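Local atomic coordinates of protein of unknown function VPA0982 (Vibrio parahaemolyticus, PDB entry 2QIP), a protein that is of unknown function but has an NYN domain of the PIN-like clan and may act as an RNA nuclease. Residues 15-20 and 114-119; 23-28 and 139-144; 50-55 and 76-81. All blocks are in the same frame, centred on the assembly; numbering follows the deposited sequence.

Contact 1. Residues 15-20 and 114-119; sequences LVDVQN and LVSGDG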
loop_
_atom_site.group_PDB
_atom_site.type_symbol
_atom_site.label_atom_id
_atom_site.label_comp_id
_atom_site.label_asym_id
_atom_site.label_seq_id
_atom_site.Cartn_x
_atom_site.Cartn_y
_atom_site.Cartn_z
ATOM N N LEU A 15 -10.192 -6.888 7.850
ATOM C CA LEU A 15 -8.752 -6.595 7.897
ATOM C C LEU A 15 -8.541 -5.545 8.975
ATOM O O LEU A 15 -9.099 -4.443 8.879
ATOM C CB LEU A 15 -8.229 -6.054 6.568
ATOM C CG LEU A 15 -8.250 -7.031 5.381
ATOM C CD1 LEU A 15 -9.602 -7.007 4.643
ATOM C CD2 LEU A 15 -7.105 -6.685 4.434
ATOM N N VAL A 16 -7.768 -5.902 10.002
ATOM C CA VAL A 16 -7.465 -4.971 11.098
ATOM C C VAL A 16 -6.033 -4.460 11.044
ATOM O O VAL A 16 -5.090 -5.241 11.055
ATOM C CB VAL A 16 -7.711 -5.612 12.484
ATOM C CG1 VAL A 16 -7.523 -4.557 13.572
ATOM C CG2 VAL A 16 -9.118 -6.206 12.566
ATOM N N ASP A 17 -5.903 -3.138 11.002
ATOM C CA ASP A 17 -4.603 -2.479 11.053
ATOM C C ASP A 17 -4.312 -2.332 12.561
ATOM O O ASP A 17 -4.661 -1.303 13.175
ATOM C CB ASP A 17 -4.782 -1.131 10.348
ATOM C CG ASP A 17 -3.511 -0.322 10.196
ATOM O OD1 ASP A 17 -2.430 -0.693 10.685
ATOM O OD2 ASP A 17 -3.631 0.749 9.550
ATOM N N VAL A 18 -3.720 -3.373 13.169
ATOM C CA VAL A 18 -3.576 -3.426 14.628
ATOM C C VAL A 18 -2.783 -2.238 15.159
ATOM O O VAL A 18 -3.152 -1.679 16.186
ATOM C CB VAL A 18 -2.927 -4.775 15.069
ATOM C CG1 VAL A 18 -2.527 -4.762 16.549
ATOM C CG2 VAL A 18 -3.871 -5.956 14.763
ATOM N N GLN A 19 -1.735 -1.829 14.447
ATOM C CA GLN A 19 -0.927 -0.684 14.923
ATOM C C GLN A 19 -1.755 0.613 14.938
ATOM O O GLN A 19 -1.684 1.395 15.891
ATOM C CB GLN A 19 0.327 -0.496 14.058
ATOM C CG GLN A 19 1.372 -1.595 14.229
ATOM C CD GLN A 19 2.035 -1.589 15.614
ATOM O OE1 GLN A 19 1.619 -2.321 16.516
ATOM N NE2 GLN A 19 3.071 -0.757 15.780
ATOM N N ASN A 20 -2.534 0.841 13.884
ATOM C CA ASN A 20 -3.374 2.040 13.832
ATOM C C ASN A 20 -4.419 2.057 14.955
ATOM O O ASN A 20 -4.589 3.077 15.640
ATOM C CB ASN A 20 -4.033 2.206 12.464
ATOM C CG ASN A 20 -4.957 3.406 12.404
ATOM O OD1 ASN A 20 -6.135 3.314 12.747
ATOM N ND2 ASN A 20 -4.436 4.537 11.944
ATOM N N LEU A 114 -12.710 -2.780 6.980
ATOM C CA LEU A 114 -11.351 -2.289 7.215
ATOM C C LEU A 114 -11.338 -1.543 8.533
ATOM O O LEU A 114 -12.099 -0.596 8.710
ATOM C CB LEU A 114 -10.924 -1.345 6.087
ATOM C CG LEU A 114 -9.568 -0.671 6.256
ATOM C CD1 LEU A 114 -8.411 -1.662 6.266
ATOM C CD2 LEU A 114 -9.412 0.355 5.135
ATOM N N VAL A 115 -10.507 -2.011 9.463
ATOM C CA VAL A 115 -10.405 -1.368 10.771
ATOM C C VAL A 115 -9.105 -0.569 10.775
ATOM O O VAL A 115 -8.026 -1.106 11.025
ATOM C CB VAL A 115 -10.463 -2.406 11.922
ATOM C CG1 VAL A 115 -10.568 -1.701 13.269
ATOM C CG2 VAL A 115 -11.675 -3.308 11.751
ATOM N N SER A 116 -9.234 0.704 10.414
ATOM C CA SER A 116 -8.110 1.630 10.337
ATOM C C SER A 116 -8.675 3.011 10.106
ATOM O O SER A 116 -9.697 3.148 9.409
ATOM C CB SER A 116 -7.198 1.298 9.151
ATOM O OG SER A 116 -6.098 2.206 9.098
ATOM N N GLY A 117 -7.997 4.023 10.649
ATOM C CA GLY A 117 -8.354 5.402 10.348
ATOM C C GLY A 117 -7.436 6.079 9.344
ATOM O O GLY A 117 -7.599 7.270 9.069
ATOM N N ASP A 118 -6.504 5.325 8.769
ATOM C CA ASP A 118 -5.491 5.874 7.859
ATOM C C ASP A 118 -6.099 6.260 6.502
ATOM O O ASP A 118 -6.552 5.399 5.732
ATOM C CB ASP A 118 -4.385 4.818 7.708
ATOM C CG ASP A 118 -3.205 5.264 6.842
ATOM O OD1 ASP A 118 -3.299 6.262 6.097
ATOM O OD2 ASP A 118 -2.158 4.545 6.904
ATOM N N GLY A 119 -6.123 7.559 6.220
ATOM C CA GLY A 119 -6.734 8.051 5.007
ATOM C C GLY A 119 -6.104 7.545 3.721
ATOM O O GLY A 119 -6.739 7.612 2.667
HETATM O O HOH W 1 -1.709 2.526 8.760
#

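Contact 2. Residues 23-28 and 139-144; sequences YTCREA and YGVPRL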
loop_
_atom_site.group_PDB
_atom_site.type_symbol
_atom_site.label_atom_id
_atom_site.label_comp_id
_atom_site.label_asym_id
_atom_site.label_seq_id
_atom_site.Cartn_x
_atom_site.Cartn_y
_atom_site.Cartn_z
ATOM N N TYR A 23 -2.518 2.739 18.401
ATOM C CA TYR A 23 -2.065 4.110 18.625
ATOM C C TYR A 23 -3.206 5.111 18.675
ATOM O O TYR A 23 -3.188 6.036 19.497
ATOM C CB TYR A 23 -0.992 4.505 17.610
ATOM C CG TYR A 23 0.305 3.762 17.858
ATOM C CD1 TYR A 23 1.027 3.954 19.045
ATOM C CD2 TYR A 23 0.789 2.844 16.932
ATOM C CE1 TYR A 23 2.215 3.256 19.291
ATOM C CE2 TYR A 23 1.975 2.141 17.162
ATOM C CZ TYR A 23 2.679 2.355 18.346
ATOM O OH TYR A 23 3.848 1.665 18.572
ATOM N N THR A 24 -4.212 4.941 17.817
ATOM C CA THR A 24 -5.334 5.875 17.852
ATOM C C THR A 24 -6.173 5.712 19.112
ATOM O O THR A 24 -6.641 6.712 19.661
ATOM C CB THR A 24 -6.239 5.793 16.577
ATOM O OG1 THR A 24 -6.739 4.449 16.432
ATOM C CG2 THR A 24 -5.455 6.206 15.346
ATOM N N CYS A 25 -6.365 4.479 19.586
ATOM C CA CYS A 25 -7.095 4.293 20.841
ATOM C C CYS A 25 -6.301 4.832 22.033
ATOM O O CYS A 25 -6.887 5.416 22.939
ATOM C CB CYS A 25 -7.480 2.831 21.063
ATOM S SG CYS A 25 -8.867 2.285 20.033
ATOM N N ARG A 26 -4.982 4.651 22.019
ATOM C CA ARG A 26 -4.131 5.228 23.081
ATOM C C ARG A 26 -4.194 6.760 23.077
ATOM O O ARG A 26 -4.320 7.390 24.142
ATOM C CB ARG A 26 -2.683 4.747 22.959
ATOM C CG ARG A 26 -2.410 3.252 23.220
ATOM C CD ARG A 26 -3.154 2.642 24.410
ATOM N NE ARG A 26 -2.785 3.243 25.686
ATOM C CZ ARG A 26 -3.294 2.891 26.864
ATOM N NH1 ARG A 26 -2.888 3.518 27.965
ATOM N NH2 ARG A 26 -4.200 1.918 26.951
ATOM N N GLU A 27 -4.095 7.364 21.900
ATOM C CA GLU A 27 -4.071 8.828 21.799
ATOM C C GLU A 27 -5.414 9.460 22.155
ATOM O O GLU A 27 -5.468 10.459 22.897
ATOM C CB GLU A 27 -3.618 9.279 20.405
ATOM C CG GLU A 27 -3.610 10.797 20.200
ATOM C CD GLU A 27 -3.087 11.220 18.833
ATOM O OE1 GLU A 27 -2.472 10.386 18.132
ATOM O OE2 GLU A 27 -3.284 12.401 18.466
ATOM N N ALA A 28 -6.501 8.894 21.641
ATOM C CA ALA A 28 -7.822 9.482 21.874
ATOM C C ALA A 28 -8.422 9.169 23.236
ATOM O O ALA A 28 -9.126 9.999 23.804
ATOM C CB ALA A 28 -8.776 9.032 20.790
ATOM N N TYR A 139 -14.091 0.964 10.239
ATOM C CA TYR A 139 -14.149 1.257 11.675
ATOM C C TYR A 139 -12.915 2.086 11.986
ATOM O O TYR A 139 -11.798 1.675 11.636
ATOM C CB TYR A 139 -14.077 -0.026 12.513
ATOM C CG TYR A 139 -15.348 -0.828 12.594
ATOM C CD1 TYR A 139 -16.014 -0.988 13.822
ATOM C CD2 TYR A 139 -15.874 -1.474 11.467
ATOM C CE1 TYR A 139 -17.168 -1.752 13.927
ATOM C CE2 TYR A 139 -17.031 -2.226 11.561
ATOM C CZ TYR A 139 -17.688 -2.354 12.792
ATOM O OH TYR A 139 -18.842 -3.102 12.876
ATOM N N GLY A 140 -13.110 3.225 12.653
ATOM C CA GLY A 140 -11.984 4.087 12.990
ATOM C C GLY A 140 -12.315 4.978 14.167
ATOM O O GLY A 140 -13.486 5.249 14.420
ATOM N N VAL A 141 -11.281 5.434 14.883
ATOM C CA VAL A 141 -11.458 6.409 15.966
ATOM C C VAL A 141 -11.804 7.748 15.286
ATOM O O VAL A 141 -10.977 8.277 14.552
ATOM C CB VAL A 141 -10.167 6.537 16.776
ATOM C CG1 VAL A 141 -10.272 7.693 17.762
ATOM C CG2 VAL A 141 -9.898 5.232 17.506
ATOM N N PRO A 142 -13.040 8.264 15.483
ATOM C CA PRO A 142 -13.454 9.421 14.658
ATOM C C PRO A 142 -12.501 10.612 14.675
ATOM O O PRO A 142 -12.203 11.159 13.605
ATOM C CB PRO A 142 -14.823 9.790 15.221
ATOM C CG PRO A 142 -15.342 8.514 15.760
ATOM C CD PRO A 142 -14.130 7.820 16.373
ATOM N N ARG A 143 -11.992 10.982 15.850
ATOM C CA ARG A 143 -11.170 12.195 15.940
ATOM C C ARG A 143 -9.781 12.018 15.292
ATOM O O ARG A 143 -9.025 12.974 15.138
ATOM C CB ARG A 143 -11.115 12.725 17.393
ATOM C CG ARG A 143 -10.291 11.887 18.354
ATOM C CD ARG A 143 -10.398 12.364 19.826
ATOM N NE ARG A 143 -11.508 11.746 20.564
ATOM C CZ ARG A 143 -12.666 12.348 20.843
ATOM N NH1 ARG A 143 -13.609 11.707 21.531
ATOM N NH2 ARG A 143 -12.890 13.596 20.441
ATOM N N LEU A 144 -9.469 10.796 14.859
ATOM C CA LEU A 144 -8.167 10.495 14.258
ATOM C C LEU A 144 -8.288 9.793 12.914
ATOM O O LEU A 144 -7.280 9.360 12.357
ATOM C CB LEU A 144 -7.302 9.676 15.228
ATOM C CG LEU A 144 -6.913 10.443 16.512
ATOM C CD1 LEU A 144 -6.290 9.516 17.548
ATOM C CD2 LEU A 144 -5.979 11.616 16.198
HETATM O O HOH W 2 -8.613 4.365 14.313
#

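Contact 3. Residues 50-55 and 76-81; sequences SAKAYA and EVMLKP. With EDO (1,2-ethanediol), chain B.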
loop_
_atom_site.group_PDB
_atom_site.type_symbol
_atom_site.label_atom_id
_atom_site.label_comp_id
_atom_site.label_asym_id
_atom_site.label_seq_id
_atom_site.Cartn_x
_atom_site.Cartn_y
_atom_site.Cartn_z
ATOM N N SER A 50 -12.995 -14.382 5.649
ATOM C CA SER A 50 -11.608 -14.132 5.997
ATOM C C SER A 50 -11.577 -13.102 7.102
ATOM O O SER A 50 -12.386 -12.163 7.098
ATOM C CB SER A 50 -10.854 -13.592 4.768
ATOM O OG SER A 50 -9.499 -13.300 5.062
ATOM N N ALA A 51 -10.653 -13.270 8.044
ATOM C CA ALA A 51 -10.469 -12.284 9.101
ATOM C C ALA A 51 -9.007 -12.277 9.486
ATOM O O ALA A 51 -8.479 -13.268 10.018
ATOM C CB ALA A 51 -11.356 -12.577 10.305
ATOM N N LYS A 52 -8.351 -11.156 9.206
ATOM C CA LYS A 52 -6.918 -11.042 9.427
ATOM C C LYS A 52 -6.592 -9.802 10.235
ATOM O O LYS A 52 -7.175 -8.737 10.019
ATOM C CB LYS A 52 -6.180 -11.037 8.076
ATOM C CG LYS A 52 -6.129 -12.410 7.460
ATOM C CD LYS A 52 -5.429 -12.453 6.117
ATOM C CE LYS A 52 -5.427 -13.915 5.635
ATOM N NZ LYS A 52 -4.866 -14.094 4.257
ATOM N N ALA A 53 -5.671 -9.964 11.184
ATOM C CA ALA A 53 -5.200 -8.887 12.044
ATOM C C ALA A 53 -3.731 -8.681 11.732
ATOM O O ALA A 53 -2.920 -9.596 11.913
ATOM C CB ALA A 53 -5.401 -9.244 13.532
ATOM N N TYR A 54 -3.392 -7.490 11.240
ATOM C CA TYR A 54 -2.047 -7.197 10.741
ATOM C C TYR A 54 -1.260 -6.523 11.853
ATOM O O TYR A 54 -1.519 -5.362 12.218
ATOM C CB TYR A 54 -2.164 -6.290 9.505
ATOM C CG TYR A 54 -2.849 -7.025 8.376
ATOM C CD1 TYR A 54 -2.098 -7.668 7.404
ATOM C CD2 TYR A 54 -4.245 -7.107 8.298
ATOM C CE1 TYR A 54 -2.697 -8.379 6.371
ATOM C CE2 TYR A 54 -4.864 -7.831 7.263
ATOM C CZ TYR A 54 -4.078 -8.447 6.291
ATOM O OH TYR A 54 -4.672 -9.183 5.262
ATOM N N ALA A 55 -0.289 -7.255 12.390
ATOM C CA ALA A 55 0.411 -6.846 13.616
ATOM C C ALA A 55 1.919 -6.926 13.420
ATOM O O ALA A 55 2.409 -7.332 12.353
ATOM C CB ALA A 55 -0.032 -7.754 14.774
ATOM N N GLU A 76 -6.814 -14.683 11.840
ATOM C CA GLU A 76 -5.461 -15.101 11.459
ATOM C C GLU A 76 -4.570 -13.883 11.722
ATOM O O GLU A 76 -4.844 -12.794 11.215
ATOM C CB GLU A 76 -5.365 -15.528 9.991
ATOM C CG GLU A 76 -3.910 -15.869 9.631
ATOM C CD GLU A 76 -3.669 -16.455 8.243
ATOM O OE1 GLU A 76 -4.634 -16.690 7.485
ATOM O OE2 GLU A 76 -2.471 -16.694 7.919
ATOM N N VAL A 77 -3.544 -14.045 12.557
ATOM C CA VAL A 77 -2.654 -12.952 12.877
ATOM C C VAL A 77 -1.529 -12.935 11.854
ATOM O O VAL A 77 -0.811 -13.931 11.687
ATOM C CB VAL A 77 -2.128 -13.039 14.323
ATOM C CG1 VAL A 77 -1.011 -12.039 14.546
ATOM C CG2 VAL A 77 -3.285 -12.806 15.329
HETATM N N MSE A 78 -1.421 -11.806 11.149
HETATM C CA MSE A 78 -0.415 -11.622 10.116
HETATM C C MSE A 78 0.692 -10.771 10.706
HETATM O O MSE A 78 0.503 -9.581 10.931
HETATM C CB MSE A 78 -1.032 -10.908 8.899
HETATM C CG MSE A 78 -2.300 -11.573 8.369
HETATM SE SE MSE A 78 -1.935 -13.319 7.617
HETATM C CE MSE A 78 -0.936 -12.679 6.075
ATOM N N LEU A 79 1.852 -11.375 10.970
ATOM C CA LEU A 79 2.978 -10.620 11.538
ATOM C C LEU A 79 3.842 -10.077 10.406
ATOM O O LEU A 79 4.122 -10.784 9.429
ATOM C CB LEU A 79 3.805 -11.528 12.445
ATOM C CG LEU A 79 2.993 -12.108 13.610
ATOM C CD1 LEU A 79 3.776 -13.172 14.471
ATOM C CD2 LEU A 79 2.441 -10.978 14.507
ATOM N N LYS A 80 4.257 -8.817 10.528
ATOM C CA LYS A 80 4.985 -8.190 9.442
ATOM C C LYS A 80 6.343 -8.863 9.221
ATOM O O LYS A 80 7.096 -9.064 10.182
ATOM C CB LYS A 80 5.151 -6.692 9.681
ATOM C CG LYS A 80 5.631 -6.000 8.427
ATOM C CD LYS A 80 5.640 -4.512 8.548
ATOM C CE LYS A 80 6.003 -3.899 7.196
ATOM N NZ LYS A 80 6.244 -2.454 7.336
ATOM N N PRO A 81 6.650 -9.238 7.965
ATOM C CA PRO A 81 7.994 -9.760 7.715
ATOM C C PRO A 81 9.055 -8.716 8.021
ATOM O O PRO A 81 8.837 -7.525 7.822
ATOM C CB PRO A 81 7.995 -10.039 6.205
ATOM C CG PRO A 81 6.534 -10.079 5.802
ATOM C CD PRO A 81 5.809 -9.214 6.749
HETATM C C1 EDO B . 10.575 -4.656 10.782
HETATM O O1 EDO B . 11.686 -5.387 10.225
HETATM C C2 EDO B . 9.268 -5.294 10.339
HETATM O O2 EDO B . 9.232 -5.139 8.924
#

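Contact 1. Residues 15-20 and 114-119
Ser116 OG is used twice: it donates to Asp17 OD2 over 2.9 Å across the contact, and it accepts the backbone N-H of Asp118 within its own segment, at 3.2 Å from Asp118 N. The second bond closes an ST turn and fixes the hydroxyl where strand 111-115 has ended. OG reaches the carboxylate from its anti side, 17° out of plane; Asp17 CG is anti to the backbone N (chi1 -176°), which sets the carboxylate carbon on the side of Ser116. A water is hydrogen-bonded to both Asp17 OD2 and Asp118 OD2, two carboxylate oxygens 4.9 Å apart. Asp118 OD1 is held separately, by Asp120 N.

Asn20, three residues on from Asp17, which holds the N-cap position of helix 18-29, sends its amide to the same loop. Its OD1 takes the N-H of Gly117 at 2.9 Å from Gly117 N, with the donor standing 52° out of the carbonyl plane. Before this polar cluster, along both chains, the segments pair as parallel strands: Val115 N binds Leu15 O, and Asp17 N binds Val115 O at 2.9 Å. Val16 and Val115 lie side by side on one face, CG2 to CG2 at 3.9 Å, while Leu15 and Leu114 occupy the other.

Acidic residues gathered at the C-terminal strand ends are characteristic of PIN-like nucleases, and Asp17, Asp118 and nearby Asp95 are consistent with such a site. Strands 10-17 and 111-115 are central in the parallel sheet: helix 95-105 covers Leu15 and Leu114 through Ile98, and helix 35-42 covers Val16 and Val115 through Tyr35 and Phe38.

Contact 2. Residues 23-28 and 139-144
Thr24 and Val141 meet where helix 18-29 packs on the loop leaving strand 135-140, a helix-to-loop contact at the C-terminal end of the parallel sheet in this PIN-like fold. The apolar packing is centred on Val141 and Leu144, which both point at the helix. Val141 splits its methyls: CG1 touches Ala28 CB at 3.6 Å, while CG2 lies 3.4 Å from Thr24 OG1 and also reaches Cys25 SG. Leu144 and Thr24 lie alongside with their side chains running in opposing senses, which brings Leu144 CD1 to 3.5 Å from Thr24 O. In the conformer given, one of two, the extended Glu27 chain crosses this leucine at a slant, its CB, CG and CD packing on CD1.

Polar linkage across the contact runs through one water, which donates to Thr24 OG1 at 2.8 Å and accepts from Val141 N at 2.9 Å. Thr24 OG1 lies between its own backbone N and carbonyl carbon (chi1 58°), from where it also bonds Asn20 O, one turn back in the helix. Within the loop, Leu144 N binds Val141 O, closing the turn that presents both apolar side chains to one helix face.

Tyr29 of the same helix also touches Val141 and Arg143, and Arg86 of the second subunit packs on Leu144. Arg143 bends at chi3 (89°), and Ala28 CB meets its guanidinium at the edge, in plane, 3.9 Å from Arg143 NE.

Contact 3. Residues 50-55 and 76-81
Met78, present as selenomethionine, lies beside Tyr54 in a parallel strand pair that belongs to the beta-alpha-beta unit of strand 46-55, helix 61-73 and strand 76-79. Its CG sits over one face of the tyrosine ring, 4.1 Å from the centroid and 24° off the normal, a CH-pi contact offset toward the rim. The bend at chi2 (-67°) brings Met78 SE to 3.9 Å from Lys52 CD. The extended Lys52 also runs beside Glu76, its CE 3.4 Å from Glu76 OE1; NZ stays 4.1 Å from that oxygen, beyond a salt bridge, so any attraction is long-range. On the opposite face of the sheet Ala55 CB touches Leu79 CD2 and, more loosely, Val77 CG1.

The backbone sets this register. Glu76 N binds Ala51 O, Ala53 N binds Glu76 O, Met78 N binds Ala53 O at 2.8 Å, and Ala55 N binds Met78 O. The last bond, Lys80 N to Ala55 O, is more bent, with 139° at the hydrogen.

Further out, the Tyr54 hydroxyl is bonded to Asp101 and its ring meets Trp94 edge-to-face, two contacts that probably help fix the ring against which Met78 CG packs. Helix 61-73 packs on Val77, Leu79 and Ala55 through Leu70 and His67. Lys80 NZ forms a salt bridge with Asp120 of the second subunit. A 1,2-ethanediol beside the Lys80 chain, probably from the crystallisation liquor, donates from O2 to Pro81 O at 2.7 Å.

How the contacts relate
All three contacts hang on one parallel sheet. Contact 1 is core, its centre about 4 Å from the centre of the chain; contacts 2 and 3 are only partly buried, contact 3 reaching the outermost strand 76-79 and contact 2 the loop after strand 135-140. Contact 1 touches both others: Val16 N and O probably bond to Lys52 O and Tyr54 N, and Leu114 O probably to Tyr139 N. Contacts 1 and 2 also share helix 18-29. Contacts 2 and 3, with centres about 20 Å apart, do not touch, yet each meets the second subunit. Chemistry follows place: a largely buried cluster of carboxylate, hydroxyl and amide groups in contact 1, apolar packing with a water bridge in contact 2, and backbone pairing flanked by long side chains in contact 3.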